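Local atomic coordinates of uncharacterized protein YfeY (Escherichia coli, PDB entry 2QZB), a protein that is of unknown function, belongs to the DUF1131 family and is probably made as a precursor carrying a lipoprotein-type signal sequence. Residues Val95-Pro100 / Trp157-Ile162; Ala122-Ala127 / Ser134-Gly139. All blocks are in the same frame, centred on the assembly; numbering follows the deposited sequence.

Contact 1 of 2, residues Val95-Pro100 / Trp157-Ile162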
ATOM      1  N   VAL A  95       8.828   7.632  -3.765  1.00 30.28           N
ATOM      2  CA  VAL A  95       7.436   7.795  -4.059  1.00 29.71           C
ATOM      3  C   VAL A  95       6.641   8.015  -2.738  1.00 30.18           C
ATOM      4  O   VAL A  95       6.984   7.469  -1.671  1.00 28.00           O
ATOM      5  CB  VAL A  95       6.939   6.625  -4.907  1.00 30.16           C
ATOM      6  CG1 VAL A  95       5.472   6.710  -5.110  1.00 29.97           C
ATOM      7  CG2 VAL A  95       7.686   6.619  -6.293  1.00 30.34           C
ATOM      8  N   LYS A  96       5.623   8.866  -2.824  1.00 29.66           N
ATOM      9  CA  LYS A  96       4.752   9.159  -1.684  1.00 29.75           C
ATOM     10  C   LYS A  96       3.340   9.274  -2.190  1.00 28.14           C
ATOM     11  O   LYS A  96       3.105   9.377  -3.401  1.00 27.40           O
ATOM     12  CB  LYS A  96       5.155  10.474  -1.015  1.00 30.44           C
ATOM     13  CG  LYS A  96       5.068  11.674  -1.948  1.00 34.29           C
ATOM     14  CD  LYS A  96       5.661  12.931  -1.307  1.00 40.45           C
ATOM     15  CE  LYS A  96       6.301  13.909  -2.328  1.00 40.82           C
ATOM     16  NZ  LYS A  96       6.761  15.201  -1.673  1.00 41.63           N
ATOM     17  N   ILE A  97       2.403   9.243  -1.258  1.00 26.90           N
ATOM     18  CA  ILE A  97       1.003   9.536  -1.542  1.00 26.43           C
ATOM     19  C   ILE A  97       0.939  10.908  -2.216  1.00 25.99           C
ATOM     20  O   ILE A  97       1.555  11.849  -1.743  1.00 24.79           O
ATOM     21  CB  ILE A  97       0.167   9.492  -0.239  1.00 26.15           C
ATOM     22  CG1 ILE A  97       0.356   8.150   0.472  1.00 26.21           C
ATOM     23  CG2 ILE A  97      -1.306   9.758  -0.495  1.00 27.52           C
ATOM     24  CD1 ILE A  97      -0.243   6.996  -0.218  1.00 27.50           C
ATOM     25  N   GLY A  98       0.219  10.994  -3.333  1.00 24.40           N
ATOM     26  CA  GLY A  98       0.242  12.178  -4.125  1.00 24.89           C
ATOM     27  C   GLY A  98       1.230  12.240  -5.284  1.00 24.58           C
ATOM     28  O   GLY A  98       1.089  13.113  -6.128  1.00 25.06           O
ATOM     29  N   THR A  99       2.214  11.331  -5.364  1.00 23.30           N
ATOM     30  CA  THR A  99       3.147  11.362  -6.498  1.00 21.77           C
ATOM     31  C   THR A  99       2.317  11.236  -7.789  1.00 22.19           C
ATOM     32  O   THR A  99       1.450  10.384  -7.859  1.00 21.38           O
ATOM     33  CB  THR A  99       4.190  10.239  -6.394  1.00 21.41           C
ATOM     34  OG1 THR A  99       4.994  10.495  -5.244  1.00 20.20           O
ATOM     35  CG2 THR A  99       5.141  10.172  -7.662  1.00 19.85           C
ATOM     36  N   PRO A 100       2.562  12.101  -8.796  1.00 22.15           N
ATOM     37  CA  PRO A 100       1.870  11.976 -10.081  1.00 21.88           C
ATOM     38  C   PRO A 100       2.272  10.684 -10.833  1.00 22.89           C
ATOM     39  O   PRO A 100       3.427  10.281 -10.825  1.00 21.42           O
ATOM     40  CB  PRO A 100       2.305  13.231 -10.853  1.00 22.62           C
ATOM     41  CG  PRO A 100       2.742  14.240  -9.722  1.00 23.99           C
ATOM     42  CD  PRO A 100       3.438  13.291  -8.756  1.00 23.21           C
ATOM     43  N   TRP A 157      -3.287  10.869 -12.845  1.00 27.01           N
ATOM     44  CA  TRP A 157      -3.545  10.137 -11.592  1.00 25.00           C
ATOM     45  C   TRP A 157      -2.411  10.332 -10.562  1.00 23.72           C
ATOM     46  O   TRP A 157      -1.305  10.735 -10.906  1.00 22.15           O
ATOM     47  CB  TRP A 157      -3.807   8.661 -11.900  1.00 25.20           C
ATOM     48  CG  TRP A 157      -5.193   8.420 -12.489  1.00 23.53           C
ATOM     49  CD1 TRP A 157      -5.905   9.257 -13.296  1.00 25.40           C
ATOM     50  CD2 TRP A 157      -6.014   7.254 -12.299  1.00 25.16           C
ATOM     51  NE1 TRP A 157      -7.131   8.694 -13.607  1.00 24.79           N
ATOM     52  CE2 TRP A 157      -7.218   7.466 -12.998  1.00 25.84           C
ATOM     53  CE3 TRP A 157      -5.848   6.060 -11.581  1.00 27.75           C
ATOM     54  CZ2 TRP A 157      -8.246   6.509 -13.039  1.00 26.61           C
ATOM     55  CZ3 TRP A 157      -6.880   5.114 -11.593  1.00 27.37           C
ATOM     56  CH2 TRP A 157      -8.064   5.348 -12.324  1.00 26.93           C
ATOM     57  N   LYS A 158      -2.710  10.095  -9.293  1.00 22.57           N
ATOM     58  CA  LYS A 158      -1.721  10.257  -8.234  1.00 24.57           C
ATOM     59  C   LYS A 158      -1.742   9.038  -7.328  1.00 23.92           C
ATOM     60  O   LYS A 158      -2.782   8.423  -7.183  1.00 23.24           O
ATOM     61  CB  LYS A 158      -2.008  11.520  -7.398  1.00 24.93           C
ATOM     62  CG  LYS A 158      -1.802  12.802  -8.217  1.00 28.27           C
ATOM     63  CD  LYS A 158      -2.000  14.044  -7.387  1.00 32.51           C
ATOM     64  CE  LYS A 158      -1.877  15.315  -8.279  1.00 35.34           C
ATOM     65  NZ  LYS A 158      -2.467  16.507  -7.534  1.00 40.61           N
ATOM     66  N   VAL A 159      -0.602   8.752  -6.702  1.00 22.50           N
ATOM     67  CA  VAL A 159      -0.453   7.636  -5.819  1.00 23.16           C
ATOM     68  C   VAL A 159      -1.413   7.823  -4.646  1.00 24.22           C
ATOM     69  O   VAL A 159      -1.368   8.859  -3.963  1.00 24.40           O
ATOM     70  CB  VAL A 159       1.028   7.538  -5.272  1.00 22.90           C
ATOM     71  CG1 VAL A 159       1.130   6.484  -4.167  1.00 22.33           C
ATOM     72  CG2 VAL A 159       2.007   7.198  -6.398  1.00 21.55           C
ATOM     73  N   SER A 160      -2.254   6.831  -4.399  1.00 24.08           N
ATOM     74  CA  SER A 160      -3.203   6.907  -3.280  1.00 25.00           C
ATOM     75  C   SER A 160      -2.930   5.822  -2.232  1.00 25.45           C
ATOM     76  O   SER A 160      -3.447   5.879  -1.131  1.00 25.57           O
ATOM     77  CB  SER A 160      -4.629   6.779  -3.788  1.00 25.79           C
ATOM     78  OG  SER A 160      -4.756   5.596  -4.548  1.00 25.00           O
ATOM     79  N   LYS A 161      -2.090   4.848  -2.571  1.00 25.11           N
ATOM     80  CA  LYS A 161      -1.639   3.868  -1.593  1.00 24.86           C
ATOM     81  C   LYS A 161      -0.268   3.317  -1.989  1.00 24.47           C
ATOM     82  O   LYS A 161       0.043   3.202  -3.182  1.00 22.72           O
ATOM     83  CB  LYS A 161      -2.692   2.769  -1.531  1.00 25.68           C
ATOM     84  CG  LYS A 161      -2.473   1.682  -0.554  1.00 28.16           C
ATOM     85  CD  LYS A 161      -3.827   1.298  -0.009  1.00 36.35           C
ATOM     86  CE  LYS A 161      -4.578   0.421  -0.954  1.00 38.81           C
ATOM     87  NZ  LYS A 161      -5.821  -0.088  -0.292  1.00 45.36           N
ATOM     88  N   ILE A 162       0.554   2.992  -0.994  1.00 24.27           N
ATOM     89  CA  ILE A 162       1.794   2.280  -1.240  1.00 24.11           C
ATOM     90  C   ILE A 162       1.630   0.887  -0.585  1.00 25.12           C
ATOM     91  O   ILE A 162       1.236   0.782   0.594  1.00 25.66           O
ATOM     92  CB  ILE A 162       3.044   3.044  -0.679  1.00 23.70           C
ATOM     93  CG1 ILE A 162       3.131   4.473  -1.276  1.00 23.28           C
ATOM     94  CG2 ILE A 162       4.343   2.250  -0.986  1.00 24.39           C
ATOM     95  CD1 ILE A 162       4.158   5.319  -0.654  1.00 22.45           C
TER

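Contact 2 of 2, residues Ala122-Ala127 / Ser134-Gly139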
ATOM      1  N   ALA A 122      -9.066   2.074  -8.758  1.00 34.14           N
ATOM      2  CA  ALA A 122      -7.602   2.222  -8.636  1.00 33.42           C
ATOM      3  C   ALA A 122      -6.816   1.272  -9.555  1.00 33.09           C
ATOM      4  O   ALA A 122      -7.260   0.178  -9.885  1.00 33.20           O
ATOM      5  CB  ALA A 122      -7.151   2.027  -7.189  1.00 33.24           C
ATOM      6  N   VAL A 123      -5.623   1.702  -9.927  1.00 31.74           N
ATOM      7  CA  VAL A 123      -4.726   0.933 -10.765  1.00 30.87           C
ATOM      8  C   VAL A 123      -3.492   0.680  -9.907  1.00 30.34           C
ATOM      9  O   VAL A 123      -3.042   1.586  -9.189  1.00 30.22           O
ATOM     10  CB  VAL A 123      -4.393   1.725 -12.040  1.00 30.29           C
ATOM     11  CG1 VAL A 123      -3.381   0.984 -12.913  1.00 32.77           C
ATOM     12  CG2 VAL A 123      -5.664   1.913 -12.839  1.00 30.98           C
ATOM     13  N   GLU A 124      -2.979  -0.547  -9.947  1.00 28.98           N
ATOM     14  CA  GLU A 124      -1.815  -0.906  -9.169  1.00 29.33           C
ATOM     15  C   GLU A 124      -0.623  -1.231 -10.073  1.00 29.13           C
ATOM     16  O   GLU A 124      -0.765  -2.027 -11.016  1.00 28.46           O
ATOM     17  CB  GLU A 124      -2.141  -2.112  -8.317  1.00 28.69           C
ATOM     18  CG  GLU A 124      -1.082  -2.476  -7.303  1.00 32.60           C
ATOM     19  CD  GLU A 124      -1.523  -3.627  -6.449  1.00 36.73           C
ATOM     20  OE1 GLU A 124      -2.698  -3.629  -5.999  1.00 40.74           O
ATOM     21  OE2 GLU A 124      -0.705  -4.539  -6.255  1.00 40.97           O
ATOM     22  N   CYS A 125       0.536  -0.658  -9.739  1.00 28.86           N
ATOM     23  CA  CYS A 125       1.766  -0.748 -10.535  1.00 29.19           C
ATOM     24  C   CYS A 125       2.941  -1.127  -9.661  1.00 28.85           C
ATOM     25  O   CYS A 125       3.109  -0.572  -8.587  1.00 27.41           O
ATOM     26  CB  CYS A 125       2.120   0.604 -11.198  1.00 29.62           C
ATOM     27  SG  CYS A 125       0.821   1.440 -12.211  1.00 33.50           S
ATOM     28  N   LYS A 126       3.798  -2.022 -10.150  1.00 28.74           N
ATOM     29  CA  LYS A 126       4.978  -2.409  -9.397  1.00 30.61           C
ATOM     30  C   LYS A 126       5.988  -1.299  -9.462  1.00 30.06           C
ATOM     31  O   LYS A 126       6.142  -0.624 -10.495  1.00 31.35           O
ATOM     32  CB  LYS A 126       5.606  -3.713  -9.936  1.00 31.30           C
ATOM     33  CG  LYS A 126       4.603  -4.756 -10.365  1.00 36.69           C
ATOM     34  CD  LYS A 126       4.740  -5.074 -11.881  1.00 46.48           C
ATOM     35  CE  LYS A 126       3.876  -6.273 -12.312  1.00 50.27           C
ATOM     36  NZ  LYS A 126       3.603  -6.261 -13.797  1.00 53.41           N
ATOM     37  N   ALA A 127       6.675  -1.098  -8.359  1.00 29.81           N
ATOM     38  CA  ALA A 127       7.717  -0.127  -8.280  1.00 29.37           C
ATOM     39  C   ALA A 127       8.905  -0.645  -9.090  1.00 30.56           C
ATOM     40  O   ALA A 127       9.261  -1.836  -9.014  1.00 29.88           O
ATOM     41  CB  ALA A 127       8.098   0.071  -6.860  1.00 29.74           C
ATOM     42  N   SER A 134       4.568  -1.910  -4.497  1.00 24.39           N
ATOM     43  CA  SER A 134       3.639  -1.522  -5.542  1.00 25.73           C
ATOM     44  C   SER A 134       3.014  -0.201  -5.113  1.00 25.35           C
ATOM     45  O   SER A 134       3.029   0.119  -3.929  1.00 24.94           O
ATOM     46  CB  SER A 134       2.510  -2.544  -5.666  1.00 26.63           C
ATOM     47  OG  SER A 134       3.010  -3.825  -6.019  1.00 32.85           O
ATOM     48  N   TYR A 135       2.452   0.534  -6.071  1.00 25.01           N
ATOM     49  CA  TYR A 135       1.753   1.789  -5.806  1.00 25.92           C
ATOM     50  C   TYR A 135       0.361   1.623  -6.374  1.00 25.65           C
ATOM     51  O   TYR A 135       0.201   1.081  -7.479  1.00 26.79           O
ATOM     52  CB  TYR A 135       2.454   2.975  -6.508  1.00 25.34           C
ATOM     53  CG  TYR A 135       3.959   3.060  -6.313  1.00 25.15           C
ATOM     54  CD1 TYR A 135       4.516   3.148  -5.045  1.00 24.04           C
ATOM     55  CD2 TYR A 135       4.826   3.070  -7.409  1.00 25.44           C
ATOM     56  CE1 TYR A 135       5.886   3.199  -4.861  1.00 24.65           C
ATOM     57  CE2 TYR A 135       6.203   3.158  -7.233  1.00 21.53           C
ATOM     58  CZ  TYR A 135       6.722   3.226  -5.971  1.00 25.64           C
ATOM     59  OH  TYR A 135       8.082   3.337  -5.782  1.00 24.33           O
ATOM     60  N   GLN A 136      -0.657   2.053  -5.655  1.00 25.25           N
ATOM     61  CA  GLN A 136      -1.962   2.200  -6.298  1.00 26.01           C
ATOM     62  C   GLN A 136      -2.176   3.657  -6.651  1.00 25.57           C
ATOM     63  O   GLN A 136      -1.691   4.562  -5.942  1.00 24.68           O
ATOM     64  CB  GLN A 136      -3.128   1.681  -5.433  1.00 26.57           C
ATOM     65  CG  GLN A 136      -3.060   0.187  -5.104  1.00 28.48           C
ATOM     66  CD  GLN A 136      -4.380  -0.378  -4.523  1.00 29.24           C
ATOM     67  OE1 GLN A 136      -5.310   0.372  -4.185  1.00 32.54           O
ATOM     68  NE2 GLN A 136      -4.453  -1.709  -4.414  1.00 32.43           N
ATOM     69  N   PHE A 137      -2.903   3.889  -7.746  1.00 25.65           N
ATOM     70  CA  PHE A 137      -3.134   5.244  -8.256  1.00 25.66           C
ATOM     71  C   PHE A 137      -4.623   5.484  -8.270  1.00 26.88           C
ATOM     72  O   PHE A 137      -5.391   4.543  -8.459  1.00 26.44           O
ATOM     73  CB  PHE A 137      -2.555   5.398  -9.683  1.00 24.48           C
ATOM     74  CG  PHE A 137      -1.055   5.473  -9.704  1.00 23.52           C
ATOM     75  CD1 PHE A 137      -0.284   4.306  -9.750  1.00 23.42           C
ATOM     76  CD2 PHE A 137      -0.418   6.685  -9.622  1.00 22.78           C
ATOM     77  CE1 PHE A 137       1.093   4.371  -9.730  1.00 22.37           C
ATOM     78  CE2 PHE A 137       0.946   6.756  -9.614  1.00 24.50           C
ATOM     79  CZ  PHE A 137       1.711   5.597  -9.644  1.00 23.01           C
ATOM     80  N   SER A 138      -5.048   6.725  -8.059  1.00 27.65           N
ATOM     81  CA  SER A 138      -6.453   7.055  -8.333  1.00 29.63           C
ATOM     82  C   SER A 138      -6.587   8.415  -8.976  1.00 30.49           C
ATOM     83  O   SER A 138      -5.660   9.238  -8.909  1.00 29.95           O
ATOM     84  CB  SER A 138      -7.378   6.893  -7.120  1.00 29.97           C
ATOM     85  OG  SER A 138      -6.776   7.247  -5.905  1.00 34.17           O
ATOM     86  N   GLY A 139      -7.720   8.638  -9.630  1.00 31.37           N
ATOM     87  CA  GLY A 139      -7.929   9.861 -10.411  1.00 33.76           C
ATOM     88  C   GLY A 139      -9.262   9.712 -11.112  1.00 35.71           C
ATOM     89  O   GLY A 139     -10.007   8.773 -10.802  1.00 35.16           O
TER

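Contact 1 of 2, residues Val95-Pro100 / Trp157-Ile162
V159 sits at the tight centre of this contact, its isopropyl group pushed into the concave side of a loop turn. Its CB lies 3.3 Å from K96 O. CG1, anti to the backbone N (chi1 171°), reaches on toward the CA of I97, while CG2 turns the other way and meets V95 CG1 at 3.7 Å and the CB of T99. V159's backbone is tied to the loop by two hydrogen bonds: G98 N gives a nearly straight one of 2.7 Å to an in-plane lone pair of V159 O, and V159 N returns one of 2.9 Å to T99 O. The turn itself is a type II beta turn from K96 to T99, with G98 at its third position, where its positive phi (94°) suits glycine. K96 O is gripped twice, by T99 N and by T99 OG1, which fixes the rotation of the threonine side chain; L104 of the following helix packs on V95 and T99. Further along strand 158-165, CD1 of the loop residue I97 lies 3.5 Å from S160 O, over the strand backbone, and I162 sends its own CD1 to 3.7 Å from V95 O. The K158 end is looser: K158 runs extended past the turn, its CD touching G98 O at 3.5 Å before the chain leads away. K96, a second exposed residue, lies on the solvent side of the turn with its CB pointing away from the strand.

Contact 2 of 2, residues Ala122-Ala127 / Ser134-Gly139
Strands 123-126 and 133-138 form an antiparallel beta hairpin, and four backbone hydrogen bonds tie its arms together. C125 and Y135 exchange bonds of 2.9 Å (C125 N to Y135 O) and 2.8 Å (Y135 N to C125 O). The V123-F137 pair is less even, 2.7 Å from F137 N to V123 O but 3.2 Å from V123 N to F137 O. On the buried face, C125 SG comes obliquely to the F137 ring, 3.8 Å from CE1, and is held there by its disulfide to C112. V123 O lies at the edge of the same ring, near its plane, and F101 meets F137 edge-to-face. A127 CB touches Y135 at 3.4 Å from OH, a hydroxyl that hydrogen-bonds to T93. The other face is polar: E124 and Q136, a non-hydrogen-bonded pair, cross obliquely with extended side chains. Q136 NE2 donates to E124 OE1 at 3.0 Å, arriving from above the carboxylate plane, with the two flat groups 25° apart. E124 OE2 forms a salt bridge with R165, which probably helps keep the carboxylate ionised. Successive residues alternating between an apolar and a polar face are typical of an amphipathic antiparallel beta hairpin with one side against a core.

Contacts 1 and 2 have their centres about 8 Å apart and share one antiparallel sheet, in which strand 158-165 lies beside strand 133-138. Contact 2 is contained in the chain between the two segments of contact 1. Q136 joins them through two probable hydrogen bonds of 2.8 Å, S160 N to Q136 O and Q136 N to K161 O; because S160 and K161 both face Q136, this is a classic beta bulge. The apolar contact between them is V159 CG2 to F137 CE2, at 3.4 Å. V95 CG2 packs 3.3 Å from Y135 OH, the hydroxyl that bonds T93. The loop and the hairpin pack against each other, with L104 touching V95, T99 and F137.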